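Local structure of BtGH115A (Bacteroides thetaiotaomicron, 5BY3) at residues R163-N168 with G435-A440; Y211-H216 with I237-S242; L363-D368 with G386-Y391. The protein is a family GH115 glycoside hydrolase, a 4-O-methyl-alpha-glucuronidase with specificity for decorated arabinogalactans. One frame throughout, in Å; residues are numbered along the deposited sequence.

Contact 1: residues R163-N168 with G435-A440. With NI (nickel (II) ion), chain C.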
# COMPACT_ATOMS: atom_id res chain seq x y z
N ARG A 163 -5.24 -4.68 10.51
CA ARG A 163 -4.43 -3.98 9.52
C ARG A 163 -3.09 -4.63 9.41
O ARG A 163 -2.46 -5.04 10.39
CB ARG A 163 -4.36 -2.48 9.81
CG ARG A 163 -4.08 -2.18 11.24
CD ARG A 163 -4.89 -1.10 11.96
NE ARG A 163 -4.25 -1.19 13.28
CZ ARG A 163 -4.67 -1.96 14.29
NH1 ARG A 163 -5.84 -2.63 14.22
NH2 ARG A 163 -3.95 -2.01 15.40
N GLY A 164 -2.65 -4.78 8.20
CA GLY A 164 -1.49 -5.60 8.05
C GLY A 164 -0.94 -5.52 6.67
O GLY A 164 -1.46 -4.79 5.82
N ILE A 165 0.11 -6.32 6.48
CA ILE A 165 0.81 -6.37 5.22
C ILE A 165 0.89 -7.80 4.72
O ILE A 165 0.80 -8.75 5.49
CB ILE A 165 2.25 -5.79 5.36
CG1 ILE A 165 3.18 -6.75 6.14
CG2 ILE A 165 2.20 -4.35 5.93
CD1 ILE A 165 4.65 -6.36 6.15
N PHE A 166 1.12 -7.91 3.43
CA PHE A 166 1.37 -9.14 2.74
C PHE A 166 2.77 -9.08 2.05
O PHE A 166 2.93 -8.36 1.07
CB PHE A 166 0.18 -9.33 1.73
CG PHE A 166 0.32 -10.52 0.79
CD1 PHE A 166 1.06 -11.67 1.14
CD2 PHE A 166 -0.31 -10.49 -0.46
CE1 PHE A 166 1.18 -12.75 0.26
CE2 PHE A 166 -0.20 -11.57 -1.34
CZ PHE A 166 0.52 -12.71 -0.96
N ILE A 167 3.78 -9.82 2.54
CA ILE A 167 5.02 -9.95 1.77
C ILE A 167 4.72 -10.87 0.58
O ILE A 167 4.30 -12.01 0.78
CB ILE A 167 6.24 -10.47 2.58
CG1 ILE A 167 6.86 -9.43 3.51
CG2 ILE A 167 7.40 -10.80 1.65
CD1 ILE A 167 5.93 -8.82 4.51
N ASN A 168 4.95 -10.36 -0.64
CA ASN A 168 4.61 -11.02 -1.92
C ASN A 168 5.60 -10.61 -2.97
O ASN A 168 6.27 -9.61 -2.80
CB ASN A 168 3.23 -10.53 -2.40
CG ASN A 168 2.58 -11.43 -3.44
OD1 ASN A 168 2.75 -12.65 -3.43
ND2 ASN A 168 1.78 -10.83 -4.31
N GLY A 435 5.19 -6.01 -1.45
CA GLY A 435 6.36 -6.56 -2.13
C GLY A 435 7.38 -6.99 -1.08
O GLY A 435 7.06 -7.82 -0.20
N ASP A 436 8.59 -6.40 -1.16
CA ASP A 436 9.72 -6.70 -0.24
C ASP A 436 9.78 -5.77 0.96
O ASP A 436 10.82 -5.72 1.63
CB ASP A 436 11.06 -6.56 -0.97
CG ASP A 436 11.10 -7.33 -2.28
OD1 ASP A 436 11.23 -8.57 -2.23
OD2 ASP A 436 11.05 -6.69 -3.36
N ILE A 437 8.69 -5.03 1.23
CA ILE A 437 8.67 -3.90 2.20
C ILE A 437 9.49 -2.69 1.66
O ILE A 437 8.91 -1.68 1.28
CB ILE A 437 9.10 -4.27 3.65
CG1 ILE A 437 8.29 -5.49 4.20
CG2 ILE A 437 9.08 -3.02 4.55
CD1 ILE A 437 8.81 -6.07 5.52
N LYS A 438 10.82 -2.80 1.63
CA LYS A 438 11.65 -1.74 1.02
C LYS A 438 11.45 -1.85 -0.51
O LYS A 438 11.46 -2.96 -1.02
CB LYS A 438 13.12 -1.87 1.47
CG LYS A 438 13.25 -1.96 3.01
CD LYS A 438 14.67 -2.21 3.54
CE LYS A 438 15.60 -1.05 3.24
NZ LYS A 438 15.10 0.26 3.76
N PRO A 439 11.23 -0.76 -1.25
CA PRO A 439 11.40 0.61 -0.79
C PRO A 439 10.06 1.40 -0.80
O PRO A 439 9.96 2.42 -1.48
CB PRO A 439 12.34 1.16 -1.86
CG PRO A 439 11.79 0.56 -3.15
CD PRO A 439 11.31 -0.84 -2.73
N ALA A 440 9.07 0.91 -0.08
CA ALA A 440 7.71 1.46 -0.01
C ALA A 440 7.43 1.97 1.38
O ALA A 440 6.24 2.11 1.77
CB ALA A 440 6.69 0.35 -0.32
NI NI C . 10.03 -5.19 -4.93
O HOH W 1 9.32 -4.19 -2.71
O HOH W 2 11.28 -6.81 -6.34

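Contact 2: residues Y211-H216 with I237-S242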
# COMPACT_ATOMS: atom_id res chain seq x y z
N TYR A 211 -0.58 -10.26 9.49
CA TYR A 211 0.48 -10.57 8.53
C TYR A 211 0.03 -11.67 7.60
O TYR A 211 -0.54 -12.65 8.05
CB TYR A 211 1.74 -11.04 9.29
CG TYR A 211 2.96 -11.43 8.46
CD1 TYR A 211 3.39 -10.66 7.39
CD2 TYR A 211 3.73 -12.55 8.81
CE1 TYR A 211 4.50 -11.03 6.65
CE2 TYR A 211 4.85 -12.91 8.11
CZ TYR A 211 5.24 -12.15 7.01
OH TYR A 211 6.37 -12.51 6.28
N TRP A 212 0.26 -11.48 6.30
CA TRP A 212 0.16 -12.56 5.33
C TRP A 212 1.60 -12.87 4.93
O TRP A 212 2.22 -12.08 4.25
CB TRP A 212 -0.65 -12.15 4.10
CG TRP A 212 -2.13 -11.91 4.32
CD1 TRP A 212 -2.84 -11.93 5.51
CD2 TRP A 212 -3.08 -11.57 3.30
NE1 TRP A 212 -4.17 -11.65 5.27
CE2 TRP A 212 -4.34 -11.41 3.93
CE3 TRP A 212 -2.99 -11.39 1.91
CZ2 TRP A 212 -5.49 -11.09 3.22
CZ3 TRP A 212 -4.12 -11.07 1.20
CH2 TRP A 212 -5.35 -10.94 1.84
N PRO A 213 2.14 -14.02 5.37
CA PRO A 213 3.56 -14.34 5.15
C PRO A 213 3.87 -14.55 3.68
O PRO A 213 2.93 -14.75 2.92
CB PRO A 213 3.72 -15.65 5.90
CG PRO A 213 2.36 -16.30 5.82
CD PRO A 213 1.39 -15.16 5.95
N ALA A 214 5.15 -14.50 3.28
CA ALA A 214 5.61 -14.87 1.90
C ALA A 214 5.17 -16.27 1.58
O ALA A 214 5.17 -17.12 2.47
CB ALA A 214 7.12 -14.80 1.77
N MSE A 215 4.86 -16.53 0.33
CA MSE A 215 4.21 -17.80 -0.02
C MSE A 215 4.46 -18.18 -1.44
O MSE A 215 3.85 -19.13 -1.95
CB MSE A 215 2.69 -17.69 0.26
CG MSE A 215 1.91 -16.53 -0.39
SE MSE A 215 1.79 -16.66 -2.36
CE MSE A 215 0.07 -17.62 -2.58
N HIS A 216 5.34 -17.45 -2.10
CA HIS A 216 5.73 -17.81 -3.45
C HIS A 216 6.43 -19.17 -3.46
O HIS A 216 7.10 -19.53 -2.49
CB HIS A 216 6.61 -16.71 -4.05
CG HIS A 216 5.85 -15.75 -4.91
ND1 HIS A 216 6.42 -15.06 -5.96
CD2 HIS A 216 4.54 -15.39 -4.90
CE1 HIS A 216 5.51 -14.32 -6.54
NE2 HIS A 216 4.36 -14.50 -5.92
N ILE A 237 0.70 -11.37 16.48
CA ILE A 237 0.33 -11.01 15.12
C ILE A 237 -0.66 -12.04 14.63
O ILE A 237 -0.43 -13.24 14.71
CB ILE A 237 1.58 -11.07 14.18
CG1 ILE A 237 2.69 -10.04 14.58
CG2 ILE A 237 1.20 -11.03 12.70
CD1 ILE A 237 2.31 -8.56 14.54
N PHE A 238 -1.77 -11.58 14.06
CA PHE A 238 -2.70 -12.48 13.45
C PHE A 238 -2.07 -12.96 12.18
O PHE A 238 -1.70 -12.16 11.32
CB PHE A 238 -4.04 -11.79 13.25
CG PHE A 238 -4.76 -11.52 14.54
CD1 PHE A 238 -4.36 -10.48 15.37
CD2 PHE A 238 -5.82 -12.35 14.94
CE1 PHE A 238 -5.01 -10.24 16.60
CE2 PHE A 238 -6.47 -12.12 16.17
CZ PHE A 238 -6.07 -11.06 17.01
N MSE A 239 -1.85 -14.27 12.10
CA MSE A 239 -1.49 -14.90 10.83
C MSE A 239 -2.78 -15.03 10.05
O MSE A 239 -3.79 -15.59 10.54
CB MSE A 239 -0.84 -16.26 11.09
CG MSE A 239 0.41 -16.19 11.95
SE MSE A 239 1.66 -14.89 11.12
CE MSE A 239 1.94 -15.69 9.34
N GLY A 240 -2.75 -14.43 8.86
CA GLY A 240 -3.80 -14.52 7.85
C GLY A 240 -3.09 -15.03 6.62
O GLY A 240 -1.91 -15.35 6.71
N ALA A 241 -3.77 -15.11 5.48
CA ALA A 241 -3.15 -15.54 4.21
C ALA A 241 -4.06 -15.14 3.07
O ALA A 241 -5.16 -14.69 3.34
CB ALA A 241 -2.87 -17.05 4.17
N SER A 242 -3.63 -15.32 1.82
CA SER A 242 -4.29 -14.66 0.67
C SER A 242 -5.50 -15.39 0.10
O SER A 242 -5.88 -16.49 0.58
CB SER A 242 -3.27 -14.36 -0.44
OG SER A 242 -3.06 -15.49 -1.26

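Contact 3: residues L363-D368 with G386-Y391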
# COMPACT_ATOMS: atom_id res chain seq x y z
N LEU A 363 -16.14 -9.82 4.43
CA LEU A 363 -16.01 -9.82 2.96
C LEU A 363 -14.84 -8.89 2.54
O LEU A 363 -14.86 -7.69 2.82
CB LEU A 363 -17.30 -9.37 2.29
CG LEU A 363 -18.61 -10.17 2.46
CD1 LEU A 363 -19.72 -9.45 1.72
CD2 LEU A 363 -18.53 -11.61 1.97
N MSE A 364 -13.85 -9.44 1.85
CA MSE A 364 -12.69 -8.61 1.51
C MSE A 364 -12.62 -8.16 0.06
O MSE A 364 -12.25 -8.90 -0.84
CB MSE A 364 -11.37 -9.22 1.97
CG MSE A 364 -10.37 -8.08 2.14
SE MSE A 364 -8.63 -8.93 2.42
CE MSE A 364 -8.64 -8.25 4.25
N TRP A 365 -12.93 -6.90 -0.15
CA TRP A 365 -12.85 -6.34 -1.50
C TRP A 365 -11.40 -6.12 -1.94
O TRP A 365 -10.47 -6.06 -1.11
CB TRP A 365 -13.73 -5.09 -1.58
CG TRP A 365 -15.08 -5.38 -0.96
CD1 TRP A 365 -15.61 -4.81 0.18
CD2 TRP A 365 -16.03 -6.36 -1.40
NE1 TRP A 365 -16.84 -5.36 0.45
CE2 TRP A 365 -17.13 -6.31 -0.50
CE3 TRP A 365 -16.07 -7.27 -2.47
CZ2 TRP A 365 -18.25 -7.13 -0.65
CZ3 TRP A 365 -17.19 -8.08 -2.62
CH2 TRP A 365 -18.26 -8.01 -1.72
N CYS A 366 -11.22 -6.04 -3.25
CA CYS A 366 -9.89 -5.96 -3.83
C CYS A 366 -9.72 -4.77 -4.75
O CYS A 366 -10.68 -4.37 -5.40
CB CYS A 366 -9.61 -7.24 -4.60
SG CYS A 366 -9.42 -8.57 -3.43
N ASP A 367 -8.51 -4.20 -4.79
CA ASP A 367 -8.21 -3.19 -5.80
C ASP A 367 -7.84 -3.94 -7.09
O ASP A 367 -7.78 -5.15 -7.06
CB ASP A 367 -7.09 -2.26 -5.32
CG ASP A 367 -5.68 -2.89 -5.41
OD1 ASP A 367 -5.49 -4.07 -5.83
OD2 ASP A 367 -4.74 -2.16 -5.08
N ASP A 368 -7.59 -3.23 -8.20
CA ASP A 368 -7.35 -3.86 -9.49
C ASP A 368 -5.84 -4.06 -9.73
O ASP A 368 -5.38 -4.12 -10.87
CB ASP A 368 -7.98 -3.01 -10.59
CG ASP A 368 -7.34 -1.59 -10.71
OD1 ASP A 368 -6.51 -1.17 -9.87
OD2 ASP A 368 -7.68 -0.88 -11.69
N GLY A 386 -20.02 -9.40 9.93
CA GLY A 386 -18.59 -9.62 9.66
C GLY A 386 -17.77 -8.45 9.10
O GLY A 386 -16.53 -8.54 8.96
N GLY A 387 -18.47 -7.34 8.81
CA GLY A 387 -17.91 -6.12 8.22
C GLY A 387 -17.30 -6.29 6.82
O GLY A 387 -17.42 -7.34 6.20
N ASN A 388 -16.61 -5.26 6.35
CA ASN A 388 -15.97 -5.31 5.04
C ASN A 388 -14.51 -4.92 5.09
O ASN A 388 -14.16 -3.91 5.72
CB ASN A 388 -16.74 -4.46 4.03
CG ASN A 388 -18.13 -5.00 3.76
OD1 ASN A 388 -18.34 -5.71 2.79
ND2 ASN A 388 -19.09 -4.66 4.63
N GLY A 389 -13.67 -5.71 4.41
CA GLY A 389 -12.25 -5.45 4.28
C GLY A 389 -11.80 -5.03 2.88
O GLY A 389 -12.60 -4.98 1.93
N VAL A 390 -10.50 -4.72 2.76
CA VAL A 390 -9.86 -4.42 1.48
C VAL A 390 -8.41 -4.91 1.44
O VAL A 390 -7.67 -4.78 2.43
CB VAL A 390 -10.01 -2.92 1.04
CG1 VAL A 390 -9.20 -1.97 1.92
CG2 VAL A 390 -9.68 -2.74 -0.44
N TYR A 391 -8.08 -5.51 0.29
CA TYR A 391 -6.77 -5.96 -0.07
C TYR A 391 -6.33 -5.01 -1.18
O TYR A 391 -6.93 -5.00 -2.26
CB TYR A 391 -6.82 -7.40 -0.57
CG TYR A 391 -5.55 -7.93 -1.23
CD1 TYR A 391 -4.25 -7.66 -0.70
CD2 TYR A 391 -5.63 -8.73 -2.38
CE1 TYR A 391 -3.09 -8.17 -1.32
CE2 TYR A 391 -4.47 -9.23 -3.00
CZ TYR A 391 -3.21 -8.94 -2.48
OH TYR A 391 -2.09 -9.45 -3.12
O HOH W 3 -6.52 -6.66 -4.66

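Contact 1: residues R163-N168 with G435-A440
The seam where a (β/α)8 (TIM) barrel closes on its first strand brings Asn168 against Gly435, just past the C-terminal ends of strands 162-166 and 429-433. These two strands are parallel neighbours although 266 residues lie between the segments; in the eight-stranded parallel sheet they are the first and last strands along the chain, lying side by side. The backbones meet through a reciprocal pair of contacts. Asn168 N gives a weak hydrogen bond to Gly435 O (3.3 Å, 156° at the hydrogen), and Gly435 CA sends a C-H toward Asn168 O at 3.1 Å. Gly435 makes this turn with a positive phi of 62°, a backbone shape that by itself favours glycine. Its carbonyl oxygen is also touched by Ile167, whose branch methyl CG2 approaches to 3.5 Å.

A short row of isoleucines lies beside this polar join. Ile437 CG1 meets Ile167 CD1 at 4.1 Å, and Ile437 CD1 meets Ile165 CD1 at 4.2 Å. The Ile437 chain is extended at its outer bond (chi2 170°), which carries CD1 out as far as both partners. Ile444 of helix 441-452 packs on Ile437, tying the loop to the helix that follows.

On the far side of the turn, the loop carries a metal site. Asp436 divides its carboxylate: OD1 accepts a hydrogen bond from Leu174 N, while OD2 binds the nickel ion at 2.4 Å. Leu404 O and two waters are further ligands of the ion. One of these waters links the metal to the loop backbone, accepting from Asp436 N at 2.8 Å and donating to Lys438 O at 3.0 Å, directly before the cis peptide bond that joins Lys438 to Pro439.

Contact 2: residues Y211-H216 with I237-S242
Two backbone hydrogen bonds pin Tyr211 between residues of the other segment: Tyr211 N donates to Phe238 O at 2.9 Å, and Gly240 N donates to Tyr211 O at 3.0 Å, the latter almost straight at 172°. Both bonds flank Met239, so Tyr211 and Met239 form a parallel bridge.

The indole of Trp212, with CG anti to the carbonyl carbon (chi1 -68°), lies along the backbone of Gly240-Ser242. CD1 comes to 3.3 Å from Gly240 C, where there is no side chain. Ala241 O stands over the middle of the indole, and Ser242 makes a CH-pi contact, its CA 3.9 Å from the centroid of the six-membered ring and 23° off the normal.

The bridge joins strands 210-212 and 238-239, the second and third of the TIM barrel, in a β-α-β unit whose helix is 228-235.

Among the apolar contacts, Ile237 CG2 touches Tyr211 CB at 3.5 Å. Met239, present as selenomethionine, runs alongside the Tyr211 side chain in a Met-aromatic contact, SE at the ring edge and 5.2 Å from its centroid; beyond SE, the bent chain brings CE to Pro213 CD at 3.5 Å.

Contact 3: residues L363-D368 with G386-Y391
Trp365 and Asn388 cross obliquely, and the indole edge meets the amide: NE1 donates to Asn388 OD1 at 2.8 Å, with an angle of 145° at the hydrogen. The ring and amide planes are only 15° apart, although OD1 itself is somewhat tilted from the indole plane. Both side chains lie on one face of the sheet with Leu363 and Val390, and Leu363 CB sits over a face of the indole, offset toward its rim. On the other face Met364, a selenomethionine, extends from its backbone so that CG rests 3.4 Å from Gly389 C, where no side chain intervenes. Its SE then reaches Tyr391 CB at 3.8 Å, while Cys366 SG lies in the plane of the Tyr391 ring, at its edge and 5.3 Å from the centroid.

These neighbours are set in register by parallel pairing of strands 362-366 and 388-393, the sixth and seventh of the TIM barrel, linked through helix 379-383 as a β-α-β unit. The axes of the short strand segments are inclined at 35° to each other. Gly389 uses both backbone polar atoms, N to Leu363 O and O from Trp365 N, each at 2.8 Å; Trp365 O then accepts from Tyr391 N, also at 2.8 Å. Past the strand end, Asp367 N continues the pattern to Tyr391 O at 3.1 Å.

Further out, the polar side-chain ends have partners beyond the two segments. Asn388 ND2 bonds to Glu381 O of the connecting helix, which is consistent with the amide being held with OD1 facing the indole. Asp367 OD2 accepts from His393 N, and Tyr391 OH pairs with Asn433 ND2 on strand 429-433.

From the N terminus, strand 162-166 opens the barrel, and contact 1 returns to it only at 435-440, after the eighth strand, so its loop spans nearly the whole barrel. Contacts 2 and 3 both nest inside that loop and follow one another in series, each closing a short β-α-β excursion. Strands 162-166 and 210-212 are neighbours, and contacts 1 and 2 are joined by probable hydrogen bonds from Trp212 N to Ile165 O and from Ile167 N to Trp212 O. Contact 3 meets the others through side chains: Trp212 CH2 lies 3.9 Å from Met364 SE, and Phe166 CE2 lies 3.4 Å from Tyr391 OH, connecting strands that are not neighbours in the sheet.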